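Local coordinates for vinylacetyl-CoA Delta-isomerase (Nitrosopumilus maritimus SCM1, PDB 6VJR) that dehydrates 4-hydroxybutyryl-CoA as an oxygen-tolerant archaeal flavoprotein that carries FAD and a [4Fe-4S] cluster, at the interface of chains A and B and the interface of chains A and C. Coordinates in Å, arbitrary orientation; residue numbers count along the deposited sequence, not the author numbering. Chains: chain A/B/C, Vinylacetyl-CoA Delta-isomerase.

Contact 1: the interface of chains A and B. Residues chain A 472, 475, 477, 479-480; chain B 309, 313, 420, 423-424.
The end of helix 464-475 and the loop that follows it in chain A lie against helices 295-314 and 418-432 of chain B, within the C-terminal region of the 4-hydroxyphenylacetate 3-hydroxylase-type fold. A:Ile477 provides the apolar wedge. Its CG1 is anti to the carbonyl carbon (chi1 -67°), and CD1 at the branch tip comes 4.1 Å from CB of B:Ile424. Lower on the same branch, CG1 runs alongside CB of B:Arg423, the two chains pointing in opposite directions, while CG2 rests on the amide carbon of B:Asn420.

Polar contacts flank this wedge. B:Arg423 is extended as far as NE and then turns, so that guanidinium NH1 donates to the helix-end carbonyl O of A:Ala475 at 3.0 Å, in the guanidinium plane and on a carbonyl lone pair. B:Asn420 ND2 donates to the amide OD1 of A:Asn479 at 2.8 Å; the acceptor lies in the donor's amide plane although the two amides are turned 74° apart. Water 1 joins OD1 of B:Asn420 to the backbone N of A:Asn479, and water 2 joins its ND2 to A:Asp480, so both ends of the amide are held. The phenol OH of B:Tyr313 meets A:Asp480 tip to tip, donating 2.7 Å to the syn lone pair of carboxylate OD2. The other oxygen, OD1, forms a salt bridge with NZ of A:Lys472 at 3.1 Å, which probably helps keep the carboxylate charged.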
loop_
_atom_site.group_PDB
_atom_site.type_symbol
_atom_site.label_atom_id
_atom_site.label_comp_id
_atom_site.label_asym_id
_atom_site.label_seq_id
_atom_site.Cartn_x
_atom_site.Cartn_y
_atom_site.Cartn_z
ATOM N N LYS A 472 13.365 -3.749 -26.353
ATOM C CA LYS A 472 13.378 -3.800 -27.811
ATOM C C LYS A 472 13.996 -5.097 -28.325
ATOM O O LYS A 472 13.438 -5.749 -29.196
ATOM C CB LYS A 472 14.039 -2.569 -28.434
ATOM C CG LYS A 472 13.209 -1.319 -28.303
ATOM C CD LYS A 472 13.881 -0.092 -28.897
ATOM C CE LYS A 472 13.106 1.142 -28.718
ATOM N NZ LYS A 472 13.790 2.254 -29.397
ATOM N N ALA A 475 11.499 -7.917 -27.846
ATOM C CA ALA A 475 10.288 -7.743 -28.649
ATOM C C ALA A 475 10.545 -7.933 -30.150
ATOM O O ALA A 475 9.619 -7.855 -30.954
ATOM C CB ALA A 475 9.731 -6.372 -28.403
ATOM N N ILE A 477 12.392 -5.726 -31.932
ATOM C CA ILE A 477 12.503 -4.400 -32.508
ATOM C C ILE A 477 13.983 -4.103 -32.747
ATOM O O ILE A 477 14.783 -4.099 -31.816
ATOM C CB ILE A 477 11.901 -3.377 -31.542
ATOM C CG1 ILE A 477 10.398 -3.562 -31.412
ATOM C CG2 ILE A 477 12.268 -1.969 -32.002
ATOM C CD1 ILE A 477 9.773 -2.825 -30.232
ATOM N N ASN A 479 14.986 -1.623 -35.646
ATOM C CA ASN A 479 15.282 -0.551 -36.582
ATOM C C ASN A 479 15.263 0.857 -35.987
ATOM O O ASN A 479 15.403 1.803 -36.757
ATOM C CB ASN A 479 14.389 -0.628 -37.814
ATOM C CG ASN A 479 12.950 -0.266 -37.561
ATOM O OD1 ASN A 479 12.597 0.170 -36.471
ATOM N ND2 ASN A 479 12.109 -0.451 -38.564
ATOM N N ASP A 480 15.043 1.031 -34.681
ATOM C CA ASP A 480 15.014 2.363 -34.086
ATOM C C ASP A 480 15.762 2.389 -32.755
ATOM O O ASP A 480 15.523 3.261 -31.908
ATOM C CB ASP A 480 13.596 2.869 -33.885
ATOM C CG ASP A 480 12.829 2.110 -32.815
ATOM O OD1 ASP A 480 13.406 1.181 -32.245
ATOM O OD2 ASP A 480 11.662 2.444 -32.577
ATOM N N THR B 309 9.402 2.554 -23.490
ATOM C CA THR B 309 9.307 2.524 -24.943
ATOM C C THR B 309 7.894 2.869 -25.428
ATOM O O THR B 309 7.767 3.686 -26.365
ATOM C CB THR B 309 9.776 1.168 -25.462
ATOM O OG1 THR B 309 11.158 0.930 -25.131
ATOM C CG2 THR B 309 9.654 1.052 -26.964
ATOM N N TYR B 313 6.709 5.891 -27.876
ATOM C CA TYR B 313 5.969 5.671 -29.119
ATOM C C TYR B 313 4.620 6.393 -29.117
ATOM O O TYR B 313 4.148 6.805 -30.173
ATOM C CB TYR B 313 5.750 4.181 -29.288
ATOM C CG TYR B 313 6.974 3.370 -29.659
ATOM C CD1 TYR B 313 8.188 3.945 -30.025
ATOM C CD2 TYR B 313 6.890 1.992 -29.653
ATOM C CE1 TYR B 313 9.237 3.149 -30.457
ATOM C CE2 TYR B 313 7.930 1.184 -30.053
ATOM C CZ TYR B 313 9.101 1.779 -30.487
ATOM O OH TYR B 313 10.119 0.986 -30.901
ATOM N N ASN B 420 6.623 -1.775 -34.695
ATOM C CA ASN B 420 7.361 -1.682 -33.432
ATOM C C ASN B 420 6.433 -1.413 -32.254
ATOM O O ASN B 420 6.589 -1.997 -31.173
ATOM C CB ASN B 420 8.462 -0.639 -33.507
ATOM C CG ASN B 420 9.571 -1.024 -34.454
ATOM O OD1 ASN B 420 9.781 -2.198 -34.794
ATOM N ND2 ASN B 420 10.324 -0.014 -34.829
ATOM N N ARG B 423 4.764 -4.632 -31.443
ATOM C CA ARG B 423 5.681 -5.567 -30.784
ATOM C C ARG B 423 5.885 -5.249 -29.299
ATOM O O ARG B 423 5.933 -6.145 -28.459
ATOM C CB ARG B 423 7.030 -5.569 -31.497
ATOM C CG ARG B 423 6.976 -6.334 -32.791
ATOM C CD ARG B 423 8.242 -6.154 -33.551
ATOM N NE ARG B 423 8.390 -6.964 -34.754
ATOM C CZ ARG B 423 8.642 -8.259 -34.780
ATOM N NH1 ARG B 423 8.952 -8.899 -33.668
ATOM N NH2 ARG B 423 8.677 -8.906 -35.938
ATOM N N ILE B 424 6.044 -3.964 -28.977
ATOM C CA ILE B 424 6.275 -3.591 -27.572
ATOM C C ILE B 424 5.031 -3.836 -26.727
ATOM O O ILE B 424 5.142 -4.264 -25.578
ATOM C CB ILE B 424 6.901 -2.193 -27.428
ATOM C CG1 ILE B 424 7.625 -2.148 -26.080
ATOM C CG2 ILE B 424 5.877 -1.075 -27.564
ATOM C CD1 ILE B 424 8.974 -2.834 -26.094
HETATM O O HOH W 1 12.180 -3.120 -35.857
HETATM O O HOH W 2 9.963 3.081 -34.871
#

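Contact 2: the interface of chains A and C. Residues chain A 374, 442, 445-446, 450-451; chain C 378, 381-382, 385-386, 388.
At the apolar centre, the aliphatic stem of C:Arg378 lies over one face of A:Tyr374. CG sits above the middle of the ring, 3.5 Å from its centroid, in a CH-pi contact; the extended chi2 carries CD over the CG-CD1 side, and the bend at chi3 (77°) then turns NE and the guanidinium away, its plane steeply tilted to the ring. A:Met445, with CG anti to its backbone N and the chain folded at chi2 and chi3, crosses C:Arg378 at about a right angle, its methyl CE 3.5 Å from CG of C:Arg378. Its sulfur SD packs on CB of C:Asp382 at 3.6 Å.

Farther out, the amide OE1 of C:Gln381, at the end of an extended chain, accepts from the phenol OH of A:Tyr374 at 2.7 Å and from the hydroxyl OG1 of A:Thr442 at 2.9 Å. Both donors stand above the carbonyl plane, so neither uses an in-plane lone pair. An alanine in place of A:Tyr374 would remove the ring face under C:Arg378 and the phenol OH bonded to C:Gln381 OE1, and would probably leave that arginine stem and the amide less firmly held.

A:His446 completes the polar rim. Its NE2 donates to the backbone O of C:Gln381 at 2.8 Å, nearly straight (173° at H) and in the ring plane, while ND1 hydrogen-bonds OG of A:Ser450 at 2.8 Å, fixing the ring's rotation. CA of C:Gly385 lies over one imidazole face and CG of A:Met445 over the other, each toward the rim.

Helices 372-384 and 437-446 of chain A thus pack against the C-terminal part of helix 372-384 in chain C and its following loop, where C:Asp382 and C:Gly386 belong to the FAD site.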
loop_
_atom_site.group_PDB
_atom_site.type_symbol
_atom_site.label_atom_id
_atom_site.label_comp_id
_atom_site.label_asym_id
_atom_site.label_seq_id
_atom_site.Cartn_x
_atom_site.Cartn_y
_atom_site.Cartn_z
ATOM N N TYR A 374 6.198 5.083 9.353
ATOM C CA TYR A 374 4.813 5.484 9.554
ATOM C C TYR A 374 3.902 4.277 9.719
ATOM O O TYR A 374 2.975 4.304 10.522
ATOM C CB TYR A 374 4.391 6.428 8.454
ATOM C CG TYR A 374 5.005 7.821 8.524
ATOM C CD1 TYR A 374 6.246 8.084 7.955
ATOM C CD2 TYR A 374 4.374 8.868 9.167
ATOM C CE1 TYR A 374 6.815 9.345 8.001
ATOM C CE2 TYR A 374 4.908 10.138 9.213
ATOM C CZ TYR A 374 6.176 10.361 8.680
ATOM O OH TYR A 374 6.738 11.598 8.641
ATOM N N THR A 442 9.241 12.200 11.390
ATOM C CA THR A 442 9.460 13.342 10.528
ATOM C C THR A 442 10.903 13.463 10.013
ATOM O O THR A 442 11.106 13.897 8.870
ATOM C CB THR A 442 8.961 14.599 11.248
ATOM O OG1 THR A 442 7.666 14.356 11.815
ATOM C CG2 THR A 442 8.801 15.731 10.248
ATOM N N MET A 445 11.222 11.219 7.182
ATOM C CA MET A 445 10.664 11.874 6.015
ATOM C C MET A 445 11.633 12.855 5.347
ATOM O O MET A 445 11.779 12.802 4.119
ATOM C CB MET A 445 9.385 12.617 6.432
ATOM C CG MET A 445 8.661 13.433 5.342
ATOM S SD MET A 445 8.154 12.451 3.939
ATOM C CE MET A 445 6.757 11.562 4.635
ATOM N N HIS A 446 12.270 13.741 6.124
ATOM C CA HIS A 446 12.981 14.896 5.543
ATOM C C HIS A 446 14.510 14.844 5.625
ATOM O O HIS A 446 15.196 15.577 4.931
ATOM C CB HIS A 446 12.508 16.212 6.165
ATOM C CG HIS A 446 11.115 16.554 5.708
ATOM N ND1 HIS A 446 10.844 16.773 4.381
ATOM C CD2 HIS A 446 9.957 16.593 6.347
ATOM C CE1 HIS A 446 9.546 17.021 4.238
ATOM N NE2 HIS A 446 8.969 16.927 5.437
ATOM N N SER A 450 13.801 15.650 1.306
ATOM C CA SER A 450 12.432 15.195 1.249
ATOM C C SER A 450 12.289 14.080 0.205
ATOM O O SER A 450 13.147 13.924 -0.679
ATOM C CB SER A 450 11.541 16.340 0.937
ATOM O OG SER A 450 11.720 17.442 1.813
ATOM N N PRO A 451 11.157 13.338 0.163
ATOM C CA PRO A 451 11.003 12.220 -0.757
ATOM C C PRO A 451 11.310 12.571 -2.215
ATOM O O PRO A 451 11.939 11.799 -2.948
ATOM C CB PRO A 451 9.540 11.794 -0.584
ATOM C CG PRO A 451 9.278 12.110 0.884
ATOM C CD PRO A 451 10.114 13.322 1.194
ATOM N N ARG C 378 1.018 11.579 6.896
ATOM C CA ARG C 378 2.370 11.427 6.359
ATOM C C ARG C 378 2.601 12.412 5.198
ATOM O O ARG C 378 3.612 13.108 5.128
ATOM C CB ARG C 378 2.558 10.000 5.896
ATOM C CG ARG C 378 3.983 9.707 5.518
ATOM C CD ARG C 378 4.157 8.263 5.127
ATOM N NE ARG C 378 3.665 7.989 3.789
ATOM C CZ ARG C 378 4.326 8.218 2.662
ATOM N NH1 ARG C 378 5.618 8.570 2.675
ATOM N NH2 ARG C 378 3.733 8.060 1.506
ATOM N N GLN C 381 3.000 15.996 6.298
ATOM C CA GLN C 381 4.332 16.236 6.826
ATOM C C GLN C 381 5.339 16.432 5.694
ATOM O O GLN C 381 6.230 17.291 5.802
ATOM C CB GLN C 381 4.726 15.110 7.765
ATOM C CG GLN C 381 3.962 15.150 9.066
ATOM C CD GLN C 381 4.539 14.277 10.161
ATOM O OE1 GLN C 381 5.565 13.580 10.041
ATOM N NE2 GLN C 381 3.987 14.526 11.355
ATOM N N ASP C 382 5.260 15.595 4.648
ATOM C CA ASP C 382 6.085 15.765 3.457
ATOM C C ASP C 382 5.972 17.182 2.912
ATOM O O ASP C 382 6.949 17.893 2.714
ATOM C CB ASP C 382 5.740 14.712 2.422
ATOM C CG ASP C 382 6.515 14.729 1.113
ATOM O OD1 ASP C 382 7.414 15.631 0.904
ATOM O OD2 ASP C 382 6.211 13.839 0.274
ATOM N N GLY C 385 7.565 20.219 5.197
ATOM C CA GLY C 385 8.999 20.352 5.429
ATOM C C GLY C 385 9.383 20.197 6.899
ATOM O O GLY C 385 8.553 20.032 7.797
ATOM N N GLY C 386 10.690 20.317 7.150
ATOM C CA GLY C 386 11.240 19.974 8.449
ATOM C C GLY C 386 10.807 20.887 9.573
ATOM O O GLY C 386 10.801 20.480 10.747
ATOM N N VAL C 388 8.099 21.721 10.482
ATOM C CA VAL C 388 6.903 21.261 11.156
ATOM C C VAL C 388 7.275 20.637 12.498
ATOM O O VAL C 388 6.468 20.678 13.420
ATOM C CB VAL C 388 6.078 20.344 10.220
ATOM C CG1 VAL C 388 6.708 18.988 10.061
ATOM C CG2 VAL C 388 4.649 20.235 10.684
#

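The centres of the C-alpha atoms of contact 1 and contact 2 lie about 40 Å apart, and the residues given share neither a position nor a helix. Contact 1 joins chain A to B through the region around 464-480, with 295-314 and 418-432 opposite; contact 2 joins A to C, with helix 372-384 contributing on both sides. Each interface is two-fold symmetric, so each patch recurs with its chains exchanged. Chain A therefore engages different neighbours through separate surfaces, consistent with the four-copy deposited assembly. Contact 2 includes FAD-site residues of the partner, so that interface may help shape the cofactor pocket, whereas the residues of contact 1 include none of the cofactor-site residues.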